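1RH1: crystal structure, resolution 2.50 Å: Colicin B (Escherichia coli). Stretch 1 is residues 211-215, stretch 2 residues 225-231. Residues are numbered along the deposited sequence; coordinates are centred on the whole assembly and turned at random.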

ATOM      1  N   LYS A 211     -20.287  31.775  24.725  1.00  9.67           N
ATOM      2  CA  LYS A 211     -21.438  31.187  24.065  1.00  8.29           C
ATOM      3  C   LYS A 211     -21.146  30.925  22.594  1.00  9.76           C
ATOM      4  O   LYS A 211     -20.650  31.796  21.879  1.00  7.77           O
ATOM      5  CB  LYS A 211     -22.641  32.112  24.160  1.00  9.49           C
ATOM      6  CG  LYS A 211     -23.924  31.486  23.594  1.00 13.02           C
ATOM      7  CD  LYS A 211     -24.985  32.566  23.375  1.00 19.36           C
ATOM      8  CE  LYS A 211     -26.338  32.082  22.794  1.00 20.39           C
ATOM      9  NZ  LYS A 211     -27.115  31.227  23.681  1.00 20.81           N
ATOM     10  N   ASP A 212     -21.424  29.677  22.195  1.00  8.65           N
ATOM     11  CA  ASP A 212     -21.338  29.211  20.814  1.00  9.31           C
ATOM     12  C   ASP A 212     -19.985  29.336  20.109  1.00  8.42           C
ATOM     13  O   ASP A 212     -19.888  29.634  18.912  1.00 12.58           O
ATOM     14  CB  ASP A 212     -22.448  29.939  19.996  1.00 11.29           C
ATOM     15  CG  ASP A 212     -23.904  29.479  20.200  1.00 15.43           C
ATOM     16  OD1 ASP A 212     -24.768  29.918  19.450  1.00 17.23           O
ATOM     17  OD2 ASP A 212     -24.207  28.687  21.090  1.00 18.41           O
ATOM     18  N   VAL A 213     -18.940  29.090  20.898  1.00  4.60           N
ATOM     19  CA  VAL A 213     -17.547  29.159  20.506  1.00  2.31           C
ATOM     20  C   VAL A 213     -16.964  27.937  21.199  1.00  6.70           C
ATOM     21  O   VAL A 213     -17.138  27.726  22.410  1.00 10.57           O
ATOM     22  CB  VAL A 213     -16.910  30.495  21.025  1.00  2.00           C
ATOM     23  CG1 VAL A 213     -15.401  30.427  21.160  1.00  2.00           C
ATOM     24  CG2 VAL A 213     -17.133  31.575  20.003  1.00  2.00           C
ATOM     25  N   TYR A 214     -16.286  27.121  20.384  1.00  6.38           N
ATOM     26  CA  TYR A 214     -15.680  25.861  20.801  1.00  2.00           C
ATOM     27  C   TYR A 214     -14.277  25.794  20.234  1.00  3.51           C
ATOM     28  O   TYR A 214     -14.036  26.469  19.238  1.00  7.03           O
ATOM     29  CB  TYR A 214     -16.485  24.667  20.256  1.00  6.37           C
ATOM     30  CG  TYR A 214     -17.952  24.697  20.653  1.00  4.80           C
ATOM     31  CD1 TYR A 214     -18.879  25.341  19.833  1.00  6.67           C
ATOM     32  CD2 TYR A 214     -18.361  24.156  21.868  1.00  3.50           C
ATOM     33  CE1 TYR A 214     -20.208  25.459  20.236  1.00  3.85           C
ATOM     34  CE2 TYR A 214     -19.694  24.270  22.272  1.00  2.09           C
ATOM     35  CZ  TYR A 214     -20.605  24.924  21.453  1.00  4.21           C
ATOM     36  OH  TYR A 214     -21.918  25.070  21.854  1.00 11.87           O
ATOM     37  N   SER A 215     -13.334  25.029  20.803  1.00  2.00           N
ATOM     38  CA  SER A 215     -11.999  24.881  20.225  1.00  3.99           C
ATOM     39  C   SER A 215     -11.706  23.426  19.887  1.00  5.11           C
ATOM     40  O   SER A 215     -12.019  22.528  20.672  1.00  4.63           O
ATOM     41  CB  SER A 215     -10.886  25.361  21.172  1.00  3.28           C
ATOM     42  OG  SER A 215     -10.665  24.532  22.311  1.00  6.52           O
ATOM     43  N   LEU A 225      -7.764  25.195  16.933  1.00  6.77           N
ATOM     44  CA  LEU A 225      -8.512  26.184  16.167  1.00  4.07           C
ATOM     45  C   LEU A 225      -9.788  26.532  16.915  1.00  5.18           C
ATOM     46  O   LEU A 225     -10.397  25.667  17.548  1.00  5.33           O
ATOM     47  CB  LEU A 225      -8.814  25.609  14.798  1.00  2.00           C
ATOM     48  CG  LEU A 225      -9.609  26.439  13.818  1.00  2.00           C
ATOM     49  CD1 LEU A 225      -8.938  27.749  13.486  1.00  2.00           C
ATOM     50  CD2 LEU A 225      -9.746  25.612  12.573  1.00  2.00           C
ATOM     51  N   VAL A 226     -10.159  27.810  16.939  1.00  3.05           N
ATOM     52  CA  VAL A 226     -11.372  28.209  17.622  1.00  2.50           C
ATOM     53  C   VAL A 226     -12.421  28.253  16.544  1.00  3.00           C
ATOM     54  O   VAL A 226     -12.213  28.878  15.504  1.00  6.05           O
ATOM     55  CB  VAL A 226     -11.173  29.589  18.284  1.00  2.00           C
ATOM     56  CG1 VAL A 226     -12.486  30.266  18.598  1.00  3.48           C
ATOM     57  CG2 VAL A 226     -10.517  29.399  19.626  1.00  2.00           C
ATOM     58  N   LEU A 227     -13.544  27.573  16.782  1.00  3.40           N
ATOM     59  CA  LEU A 227     -14.644  27.559  15.823  1.00  2.92           C
ATOM     60  C   LEU A 227     -15.845  28.304  16.390  1.00  2.92           C
ATOM     61  O   LEU A 227     -16.398  27.958  17.427  1.00  2.82           O
ATOM     62  CB  LEU A 227     -14.991  26.112  15.516  1.00  2.00           C
ATOM     63  CG  LEU A 227     -13.857  25.309  14.917  1.00  2.00           C
ATOM     64  CD1 LEU A 227     -13.911  23.873  15.372  1.00  2.00           C
ATOM     65  CD2 LEU A 227     -13.917  25.477  13.419  1.00  2.00           C
ATOM     66  N   SER A 228     -16.216  29.389  15.727  1.00  2.00           N
ATOM     67  CA  SER A 228     -17.350  30.184  16.120  1.00  2.00           C
ATOM     68  C   SER A 228     -18.541  29.732  15.281  1.00  5.28           C
ATOM     69  O   SER A 228     -18.752  30.123  14.125  1.00  2.88           O
ATOM     70  CB  SER A 228     -17.004  31.639  15.890  1.00  4.11           C
ATOM     71  OG  SER A 228     -18.085  32.494  16.235  1.00 10.85           O
ATOM     72  N   VAL A 229     -19.329  28.856  15.915  1.00 10.07           N
ATOM     73  CA  VAL A 229     -20.477  28.232  15.271  1.00  8.39           C
ATOM     74  C   VAL A 229     -21.793  28.940  15.480  1.00 12.35           C
ATOM     75  O   VAL A 229     -22.834  28.455  15.032  1.00 13.51           O
ATOM     76  CB  VAL A 229     -20.685  26.784  15.741  1.00  7.68           C
ATOM     77  CG1 VAL A 229     -19.377  26.016  15.562  1.00 12.45           C
ATOM     78  CG2 VAL A 229     -21.217  26.766  17.165  1.00  6.15           C
ATOM     79  N   GLY A 230     -21.732  30.075  16.178  1.00 14.55           N
ATOM     80  CA  GLY A 230     -22.905  30.864  16.537  1.00 13.88           C
ATOM     81  C   GLY A 230     -23.799  31.290  15.392  1.00 12.92           C
ATOM     82  O   GLY A 230     -24.947  30.877  15.311  1.00 14.13           O
ATOM     83  N   GLN A 231     -23.258  32.085  14.478  1.00 15.88           N
ATOM     84  CA  GLN A 231     -24.027  32.674  13.398  1.00 16.41           C
ATOM     85  C   GLN A 231     -23.818  31.986  12.064  1.00 14.16           C
ATOM     86  O   GLN A 231     -23.477  32.549  11.016  1.00 15.72           O
ATOM     87  CB  GLN A 231     -23.668  34.151  13.338  1.00 18.73           C
ATOM     88  CG  GLN A 231     -22.198  34.461  13.193  1.00 23.34           C
ATOM     89  CD  GLN A 231     -21.976  35.956  13.217  1.00 27.68           C
ATOM     90  OE1 GLN A 231     -22.442  36.718  12.353  1.00 24.45           O
ATOM     91  NE2 GLN A 231     -21.241  36.345  14.262  1.00 28.72           N
TER

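The two stretches of colicin B run antiparallel, with strand axes 4.6 Å apart at closest approach and N-to-C directions 155° apart, and they are joined chiefly through their backbones. The firmest link is the reciprocal pair between Tyr214 and Leu227. Leu227 N donates to Tyr214 O at 2.7 Å, and Tyr214 N donates to Leu227 O at 3.1 Å. With N-H...O angles of 167° and 169°, both bonds are nearly straight, as expected of a hydrogen-bonded antiparallel pair.

A third hydrogen bond, from Val229 N to Asp212 O, is 3.1 Å long but weak, its angle at the hydrogen only 130°. It lies where stretch 2 has left its strand and stretch 1 is emerging from a corner at Lys211 and Asp212. Asp212 has positive phi and psi (58/38), and its backbone carbonyl, rather than its carboxylate, makes this link.

CA-H...O contacts supplement the conventional bonds and continue past the Tyr214-Leu227 pair as far as Ser215 and Leu225. Ser215 CA lies 3.2 Å from Leu225 O, Val213 CA 3.5 Å from Leu227 O, and Val226 CA 3.6 Å from Tyr214 O. The carbonyls of Tyr214 and Leu227 therefore each receive both an N-H and a CA-H from the opposing stretch. Ser215 and Val226 form a non-hydrogen-bonded pair, with their CA atoms 4.3 Å apart.

Side chains alternate between the sheet faces. Val213, Ser215, Val226 and Ser228 share one face, where Val213 CG1 meets Val226 CG1 at 3.9 Å. Both valines are buried, and their branched, apolar side chains pack diagonally across the strand pair. The smaller serines take up partly exposed positions: Ser215 CB approaches Val226 CG2 at 4.3 Å, while Ser228 OG is 4.0 Å from Val213 CG2.

Tyr214 and Leu227 point to the other face, and both are buried. With chi1 near -56° and chi2 at 90°, the tyrosine extends its ring alongside Val229, whose CG2 approaches Tyr214 CE1 at 3.5 Å. This methyl meets the ring at its edge, near the ring plane. The contact carries apolar packing beyond the end of the strand, and buried Val229 thus contributes through both its backbone N and its side chain.

At the periphery, Gly230 sits close to the turn at Asp212. An ideal CB on the glycine would fall 3.5 Å from Asp212 CB, a tight approach that its lack of a side chain avoids. Altogether, the two stretches bury 404 Å², counting both sides; Lys211 and Gln231 contribute nothing.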